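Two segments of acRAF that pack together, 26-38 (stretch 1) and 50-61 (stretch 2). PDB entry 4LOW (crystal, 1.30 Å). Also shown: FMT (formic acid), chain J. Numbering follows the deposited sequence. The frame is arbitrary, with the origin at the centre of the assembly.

Stretch 1 26-38: SYAQTRAFLDALA
Stretch 2, residues 50-61: NINFGTTYVNIT

The polar end of this contact converges on one backbone carbonyl, Thr55 O, which lies 2.9 Å from Thr30 OG1 and 3.5 Å from Tyr27 CA, the latter a CA-H...O contact with 155° at the hydrogen. Thr30 (chi1 m) also has its OG1 3.0 Å from Ser26 O; whichever carbonyl takes the hydroxyl proton, the Thr30 side chain sits where helix start and turn meet. Stretch 1 is helical from 27 to 38. Ser26 (phi/psi -160/165, chi1 p) caps it: Gln29 N donates to Ser26 OG at 3.2 Å, and Ser26 OG donates to Gln29 OE1 at 2.6 Å. Stretch 2 is a hairpin, strands 50-53 and 57-61, tied by Thr61 N to Asn50 O (3.0 Å), Asn52 N to Asn59 O (2.9 Å), Asn59 N to Asn52 O (2.7 Å) and Gly54 N to Tyr57 O (3.0 Å). The helix runs antiparallel to strand 50-53 (168°, closest axial approach 11.5 Å) and at 30° to strand 57-61 (8.9 Å). In register, Tyr27 CA lies 5.2 Å from Thr55 CA, and Thr30 CA lies 5.8 Å from Thr56 CA.

Beyond Thr30 the contact is apolar, as the CA-to-CB bonds of Phe33, Leu34 and Leu37 point toward stretch 2. Leu34 (m, t) lays CD1 over one face of the Phe53 ring (chi1 p), 3.9 Å from its centroid, while Leu34 CD2 meets Val58 CG2 at 3.8 Å and Ile51 CG2 at 4.0 Å. Phe33 (chi1 t, chi2 75°) turns its ring edge to Val58 (t), CD2 to CG2 3.9 Å. Leu37 (t, p) rests CD2 against the side-chain tips of both strands, 3.5 Å from Ile51 CD1 and 3.7 Å from Ile60 CD1; both isoleucines are m, t. Beside these apolar side chains, Arg31 NH2 forms a salt bridge with Asp35 OD1 (2.9 Å), and Arg31 NH1 donates to formic acid O1 (2.9 Å).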

ATOM      1  N   SER A  26       8.876   7.892 -10.885  1.00 23.62           N
ATOM      2  CA  SER A  26       9.490   8.482  -9.716  1.00 23.04           C
ATOM      3  C   SER A  26       8.623   8.282  -8.513  1.00 22.45           C
ATOM      4  O   SER A  26       7.415   8.079  -8.659  1.00 21.59           O
ATOM      5  CB  SER A  26       9.656   9.998  -9.918  1.00 25.24           C
ATOM      6  OG  SER A  26       8.383  10.609 -10.080  1.00 27.36           O
ATOM      7  N   TYR A  27       9.222   8.496  -7.358  1.00 22.11           N
ATOM      8  CA  TYR A  27       8.465   8.480  -6.104  1.00 20.71           C
ATOM      9  C   TYR A  27       7.370   9.547  -6.131  1.00 20.16           C
ATOM     10  O   TYR A  27       6.250   9.268  -5.714  1.00 19.69           O
ATOM     11  CB  TYR A  27       9.378   8.730  -4.891  1.00 22.40           C
ATOM     12  CG  TYR A  27       8.601   8.804  -3.587  1.00 22.48           C
ATOM     13  CD1 TYR A  27       8.160   7.647  -2.953  1.00 24.58           C
ATOM     14  CD2 TYR A  27       8.194  10.031  -3.057  1.00 20.89           C
ATOM     15  CE1 TYR A  27       7.380   7.707  -1.796  1.00 22.62           C
ATOM     16  CE2 TYR A  27       7.423  10.099  -1.896  1.00 20.87           C
ATOM     17  CZ  TYR A  27       7.005   8.932  -1.284  1.00 21.17           C
ATOM     18  OH  TYR A  27       6.240   8.941  -0.154  1.00 21.45           O
ATOM     19  N   ALA A  28       7.667  10.749  -6.604  1.00 21.71           N
ATOM     20  CA  ALA A  28       6.659  11.817  -6.610  1.00 21.99           C
ATOM     21  C   ALA A  28       5.415  11.387  -7.341  1.00 22.26           C
ATOM     22  O   ALA A  28       4.305  11.664  -6.888  1.00 20.55           O
ATOM     23  CB  ALA A  28       7.213  13.077  -7.260  1.00 23.93           C
ATOM     24  N   GLN A  29       5.571  10.710  -8.475  1.00 20.52           N
ATOM     25  CA  GLN A  29       4.425  10.301  -9.273  1.00 19.77           C
ATOM     26  C   GLN A  29       3.655   9.174  -8.586  1.00 19.13           C
ATOM     27  O   GLN A  29       2.420   9.171  -8.537  1.00 18.93           O
ATOM     28  CB  GLN A  29       4.873   9.876 -10.693  1.00 21.35           C
ATOM     29  CG  GLN A  29       5.333  11.064 -11.538  1.00 26.41           C
ATOM     30  CD  GLN A  29       6.263  10.691 -12.678  1.00 39.23           C
ATOM     31  OE1 GLN A  29       7.368  10.160 -12.483  1.00 33.01           O
ATOM     32  NE2 GLN A  29       5.856  11.004 -13.893  1.00 33.12           N
ATOM     33  N   THR A  30       4.399   8.215  -8.015  1.00 17.67           N
ATOM     34  CA  THR A  30       3.749   7.108  -7.290  1.00 18.06           C
ATOM     35  C   THR A  30       2.974   7.644  -6.085  1.00 18.51           C
ATOM     36  O   THR A  30       1.837   7.251  -5.842  1.00 17.82           O
ATOM     37  CB  THR A  30       4.834   6.172  -6.776  1.00 18.18           C
ATOM     38  OG1 THR A  30       5.637   5.770  -7.872  1.00 20.22           O
ATOM     39  CG2 THR A  30       4.269   4.938  -6.095  1.00 20.17           C
ATOM     40  N   ARG A  31       3.579   8.601  -5.365  1.00 18.46           N
ATOM     41  CA  ARG A  31       2.939   9.157  -4.169  1.00 17.51           C
ATOM     42  C   ARG A  31       1.706   9.970  -4.525  1.00 17.92           C
ATOM     43  O   ARG A  31       0.705   9.905  -3.809  1.00 17.77           O
ATOM     44  CB  ARG A  31       3.976   9.972  -3.391  1.00 17.96           C
ATOM     45  CG  ARG A  31       3.529  10.407  -2.025  1.00 19.54           C
ATOM     46  CD  ARG A  31       3.195   9.209  -1.139  1.00 19.26           C
ATOM     47  NE  ARG A  31       1.765   9.006  -0.990  1.00 19.17           N
ATOM     48  CZ  ARG A  31       1.210   8.105  -0.196  1.00 18.90           C
ATOM     49  NH1 ARG A  31       1.950   7.134   0.341  1.00 19.36           N
ATOM     50  NH2 ARG A  31      -0.094   8.124   0.014  1.00 19.15           N
ATOM     51  N   ALA A  32       1.767  10.733  -5.624  1.00 18.12           N
ATOM     52  CA  ALA A  32       0.583  11.503  -6.036  1.00 18.04           C
ATOM     53  C   ALA A  32      -0.534  10.533  -6.369  1.00 18.19           C
ATOM     54  O   ALA A  32      -1.673  10.767  -5.987  1.00 18.42           O
ATOM     55  CB  ALA A  32       0.921  12.362  -7.233  1.00 20.57           C
ATOM     56  N   PHE A  33      -0.222   9.432  -7.034  1.00 17.86           N
ATOM     57  CA  PHE A  33      -1.256   8.438  -7.357  1.00 17.64           C
ATOM     58  C   PHE A  33      -1.828   7.812  -6.066  1.00 18.08           C
ATOM     59  O   PHE A  33      -3.038   7.669  -5.925  1.00 17.61           O
ATOM     60  CB  PHE A  33      -0.646   7.389  -8.276  1.00 18.30           C
ATOM     61  CG  PHE A  33      -1.569   6.249  -8.571  1.00 18.08           C
ATOM     62  CD1 PHE A  33      -2.639   6.402  -9.452  1.00 19.62           C
ATOM     63  CD2 PHE A  33      -1.309   4.998  -8.067  1.00 18.54           C
ATOM     64  CE1 PHE A  33      -3.436   5.319  -9.817  1.00 19.49           C
ATOM     65  CE2 PHE A  33      -2.100   3.907  -8.449  1.00 20.29           C
ATOM     66  CZ  PHE A  33      -3.155   4.082  -9.330  1.00 19.00           C
ATOM     67  N   LEU A  34      -0.947   7.440  -5.114  1.00 18.11           N
ATOM     68  CA  LEU A  34      -1.422   6.874  -3.853  1.00 17.41           C
ATOM     69  C   LEU A  34      -2.320   7.840  -3.075  1.00 17.77           C
ATOM     70  O   LEU A  34      -3.357   7.438  -2.517  1.00 18.51           O
ATOM     71  CB  LEU A  34      -0.283   6.365  -2.961  1.00 18.52           C
ATOM     72  CG  LEU A  34       0.452   5.147  -3.500  1.00 18.40           C
ATOM     73  CD1 LEU A  34       1.792   5.005  -2.795  1.00 19.25           C
ATOM     74  CD2 LEU A  34      -0.356   3.855  -3.222  1.00 19.76           C
ATOM     75  N   ASP A  35      -1.923   9.122  -3.011  1.00 17.71           N
ATOM     76  CA  ASP A  35      -2.777  10.090  -2.324  1.00 18.55           C
ATOM     77  C   ASP A  35      -4.123  10.272  -3.041  1.00 19.71           C
ATOM     78  O   ASP A  35      -5.176  10.384  -2.387  1.00 20.43           O
ATOM     79  CB  ASP A  35      -2.035  11.411  -2.205  1.00 20.07           C
ATOM     80  CG  ASP A  35      -0.924  11.373  -1.179  1.00 18.83           C
ATOM     81  OD1 ASP A  35      -1.157  10.854  -0.065  1.00 21.19           O
ATOM     82  OD2 ASP A  35       0.124  12.008  -1.422  1.00 20.58           O
ATOM     83  N   ALA A  36      -4.108  10.253  -4.389  1.00 18.77           N
ATOM     84  CA  ALA A  36      -5.360  10.384  -5.142  1.00 19.39           C
ATOM     85  C   ALA A  36      -6.252   9.129  -4.966  1.00 19.75           C
ATOM     86  O   ALA A  36      -7.486   9.214  -4.853  1.00 19.57           O
ATOM     87  CB  ALA A  36      -5.078  10.621  -6.619  1.00 20.70           C
ATOM     88  N   LEU A  37      -5.647   7.965  -4.845  1.00 19.12           N
ATOM     89  CA  LEU A  37      -6.369   6.723  -4.644  1.00 19.65           C
ATOM     90  C   LEU A  37      -7.053   6.759  -3.288  1.00 20.66           C
ATOM     91  O   LEU A  37      -8.229   6.314  -3.189  1.00 22.66           O
ATOM     92  CB  LEU A  37      -5.361   5.559  -4.814  1.00 20.63           C
ATOM     93  CG  LEU A  37      -5.839   4.126  -4.587  1.00 23.03           C
ATOM     94  CD1 LEU A  37      -6.963   3.714  -5.575  1.00 24.31           C
ATOM     95  CD2 LEU A  37      -4.702   3.142  -4.740  1.00 23.92           C
ATOM     96  N   ALA A  38      -6.401   7.272  -2.252  1.00 20.75           N
ATOM     97  CA  ALA A  38      -7.045   7.372  -0.956  1.00 21.37           C
ATOM     98  C   ALA A  38      -8.258   8.303  -1.073  1.00 22.57           C
ATOM     99  O   ALA A  38      -9.344   7.949  -0.572  1.00 24.97           O
ATOM    100  CB  ALA A  38      -6.057   7.925   0.042  1.00 22.59           C
ATOM    101  N   ASN A  50      -6.795  -4.885  -1.347  1.00 20.22           N
ATOM    102  CA  ASN A  50      -5.431  -4.660  -0.922  1.00 20.65           C
ATOM    103  C   ASN A  50      -4.728  -3.748  -1.893  1.00 19.86           C
ATOM    104  O   ASN A  50      -5.004  -3.795  -3.096  1.00 19.70           O
ATOM    105  CB  ASN A  50      -4.662  -5.996  -0.909  1.00 22.36           C
ATOM    106  CG  ASN A  50      -3.243  -5.885  -0.414  1.00 21.03           C
ATOM    107  OD1 ASN A  50      -2.336  -5.702  -1.238  1.00 22.01           O
ATOM    108  ND2 ASN A  50      -3.002  -5.953   0.879  1.00 20.83           N
ATOM    109  N   ILE A  51      -3.857  -2.876  -1.378  1.00 18.51           N
ATOM    110  CA  ILE A  51      -2.993  -1.985  -2.154  1.00 17.10           C
ATOM    111  C   ILE A  51      -1.588  -2.318  -1.713  1.00 18.18           C
ATOM    112  O   ILE A  51      -1.288  -2.318  -0.516  1.00 18.95           O
ATOM    113  CB  ILE A  51      -3.329  -0.517  -1.909  1.00 19.12           C
ATOM    114  CG1 ILE A  51      -4.717  -0.181  -2.430  1.00 20.23           C
ATOM    115  CG2 ILE A  51      -2.298   0.394  -2.616  1.00 19.38           C
ATOM    116  CD1 ILE A  51      -5.263   1.082  -1.914  1.00 22.46           C
ATOM    117  N   ASN A  52      -0.700  -2.623  -2.649  1.00 17.67           N
ATOM    118  CA  ASN A  52       0.611  -3.157  -2.380  1.00 17.72           C
ATOM    119  C   ASN A  52       1.627  -2.374  -3.160  1.00 18.25           C
ATOM    120  O   ASN A  52       1.569  -2.446  -4.392  1.00 19.22           O
ATOM    121  CB  ASN A  52       0.532  -4.646  -2.802  1.00 20.18           C
ATOM    122  CG  ASN A  52       1.808  -5.389  -2.913  1.00 20.95           C
ATOM    123  OD1 ASN A  52       2.785  -5.076  -2.255  1.00 26.10           O
ATOM    124  ND2 ASN A  52       1.758  -6.499  -3.660  1.00 22.97           N
ATOM    125  N   PHE A  53       2.519  -1.618  -2.504  1.00 17.02           N
ATOM    126  CA  PHE A  53       3.345  -0.690  -3.232  1.00 17.39           C
ATOM    127  C   PHE A  53       4.754  -0.635  -2.805  1.00 17.68           C
ATOM    128  O   PHE A  53       5.111  -0.987  -1.686  1.00 19.34           O
ATOM    129  CB  PHE A  53       2.706   0.729  -3.127  1.00 18.75           C
ATOM    130  CG  PHE A  53       2.701   1.355  -1.746  1.00 18.26           C
ATOM    131  CD1 PHE A  53       1.638   1.149  -0.878  1.00 19.16           C
ATOM    132  CD2 PHE A  53       3.688   2.263  -1.381  1.00 18.58           C
ATOM    133  CE1 PHE A  53       1.632   1.761   0.374  1.00 19.12           C
ATOM    134  CE2 PHE A  53       3.655   2.908  -0.153  1.00 20.16           C
ATOM    135  CZ  PHE A  53       2.642   2.643   0.720  1.00 19.74           C
ATOM    136  N   GLY A  54       5.562  -0.091  -3.701  1.00 17.76           N
ATOM    137  CA  GLY A  54       6.952   0.271  -3.476  1.00 19.57           C
ATOM    138  C   GLY A  54       7.142   1.721  -3.860  1.00 21.55           C
ATOM    139  O   GLY A  54       6.198   2.519  -3.853  1.00 21.02           O
ATOM    140  N   THR A  55       8.385   2.107  -4.164  1.00 20.61           N
ATOM    141  CA  THR A  55       8.605   3.534  -4.513  1.00 20.68           C
ATOM    142  C   THR A  55       8.165   3.881  -5.914  1.00 21.05           C
ATOM    143  O   THR A  55       7.894   5.051  -6.186  1.00 22.80           O
ATOM    144  CB  THR A  55      10.051   3.920  -4.313  1.00 26.17           C
ATOM    145  OG1 THR A  55      10.821   3.087  -5.141  1.00 27.37           O
ATOM    146  CG2 THR A  55      10.480   3.776  -2.885  1.00 25.70           C
ATOM    147  N   THR A  56       8.086   2.900  -6.812  1.00 18.66           N
ATOM    148  CA  THR A  56       7.826   3.158  -8.244  1.00 19.43           C
ATOM    149  C   THR A  56       6.685   2.324  -8.794  1.00 18.47           C
ATOM    150  O   THR A  56       6.452   2.324 -10.006  1.00 19.02           O
ATOM    151  CB  THR A  56       9.089   2.968  -9.101  1.00 21.51           C
ATOM    152  OG1 THR A  56       9.520   1.617  -8.962  1.00 21.25           O
ATOM    153  CG2 THR A  56      10.203   3.924  -8.728  1.00 23.23           C
ATOM    154  N   TYR A  57       5.874   1.688  -7.933  1.00 18.19           N
ATOM    155  CA  TYR A  57       4.796   0.869  -8.450  1.00 17.94           C
ATOM    156  C   TYR A  57       3.739   0.665  -7.393  1.00 17.05           C
ATOM    157  O   TYR A  57       4.035   0.745  -6.173  1.00 17.98           O
ATOM    158  CB  TYR A  57       5.308  -0.521  -8.966  1.00 20.23           C
ATOM    159  CG  TYR A  57       6.134  -1.267  -7.962  1.00 21.19           C
ATOM    160  CD1 TYR A  57       5.528  -2.011  -6.952  1.00 22.84           C
ATOM    161  CD2 TYR A  57       7.525  -1.156  -7.948  1.00 21.99           C
ATOM    162  CE1 TYR A  57       6.281  -2.647  -5.973  1.00 27.11           C
ATOM    163  CE2 TYR A  57       8.288  -1.785  -6.959  1.00 24.07           C
ATOM    164  CZ  TYR A  57       7.651  -2.518  -5.973  1.00 24.22           C
ATOM    165  OH  TYR A  57       8.441  -3.142  -5.034  1.00 32.39           O
ATOM    166  N   VAL A  58       2.530   0.365  -7.847  1.00 16.72           N
ATOM    167  CA  VAL A  58       1.394   0.132  -6.963  1.00 16.46           C
ATOM    168  C   VAL A  58       0.573  -0.989  -7.570  1.00 17.27           C
ATOM    169  O   VAL A  58       0.165  -0.900  -8.739  1.00 17.74           O
ATOM    170  CB  VAL A  58       0.508   1.405  -6.851  1.00 17.78           C
ATOM    171  CG1 VAL A  58      -0.692   1.129  -5.936  1.00 17.64           C
ATOM    172  CG2 VAL A  58       1.298   2.609  -6.361  1.00 18.10           C
ATOM    173  N   ASN A  59       0.329  -2.045  -6.804  1.00 17.27           N
ATOM    174  CA  ASN A  59      -0.464  -3.184  -7.222  1.00 16.67           C
ATOM    175  C   ASN A  59      -1.802  -3.139  -6.498  1.00 18.53           C
ATOM    176  O   ASN A  59      -1.824  -3.090  -5.261  1.00 19.24           O
ATOM    177  CB  ASN A  59       0.248  -4.458  -6.800  1.00 18.51           C
ATOM    178  CG  ASN A  59       1.626  -4.591  -7.398  1.00 19.03           C
ATOM    179  OD1 ASN A  59       1.798  -4.774  -8.611  1.00 19.17           O
ATOM    180  ND2 ASN A  59       2.654  -4.566  -6.538  1.00 20.36           N
ATOM    181  N   ILE A  60      -2.912  -3.128  -7.222  1.00 17.79           N
ATOM    182  CA  ILE A  60      -4.217  -3.002  -6.596  1.00 17.39           C
ATOM    183  C   ILE A  60      -5.066  -4.222  -6.863  1.00 18.49           C
ATOM    184  O   ILE A  60      -5.135  -4.715  -7.988  1.00 18.95           O
ATOM    185  CB  ILE A  60      -4.900  -1.753  -7.176  1.00 18.01           C
ATOM    186  CG1 ILE A  60      -4.014  -0.517  -6.934  1.00 18.94           C
ATOM    187  CG2 ILE A  60      -6.313  -1.568  -6.561  1.00 20.42           C
ATOM    188  CD1 ILE A  60      -4.495   0.726  -7.593  1.00 20.75           C
ATOM    189  N   THR A  61      -5.747  -4.704  -5.814  1.00 18.81           N
ATOM    190  CA  THR A  61      -6.640  -5.841  -5.910  1.00 19.53           C
ATOM    191  C   THR A  61      -8.026  -5.412  -5.498  1.00 20.92           C
ATOM    192  O   THR A  61      -8.185  -4.875  -4.398  1.00 21.00           O
ATOM    193  CB  THR A  61      -6.158  -6.958  -4.970  1.00 20.82           C
ATOM    194  OG1 THR A  61      -4.825  -7.279  -5.324  1.00 23.12           O
ATOM    195  CG2 THR A  61      -7.005  -8.204  -5.090  1.00 24.08           C
TER
HETATM  196  C   FMT J 101      -0.493   4.723   1.030  1.00 21.91           C
HETATM  197  O1  FMT J 101       0.109   5.445   1.819  1.00 21.04           O
HETATM  198  O2  FMT J 101      -1.557   5.211   0.442  1.00 23.12           O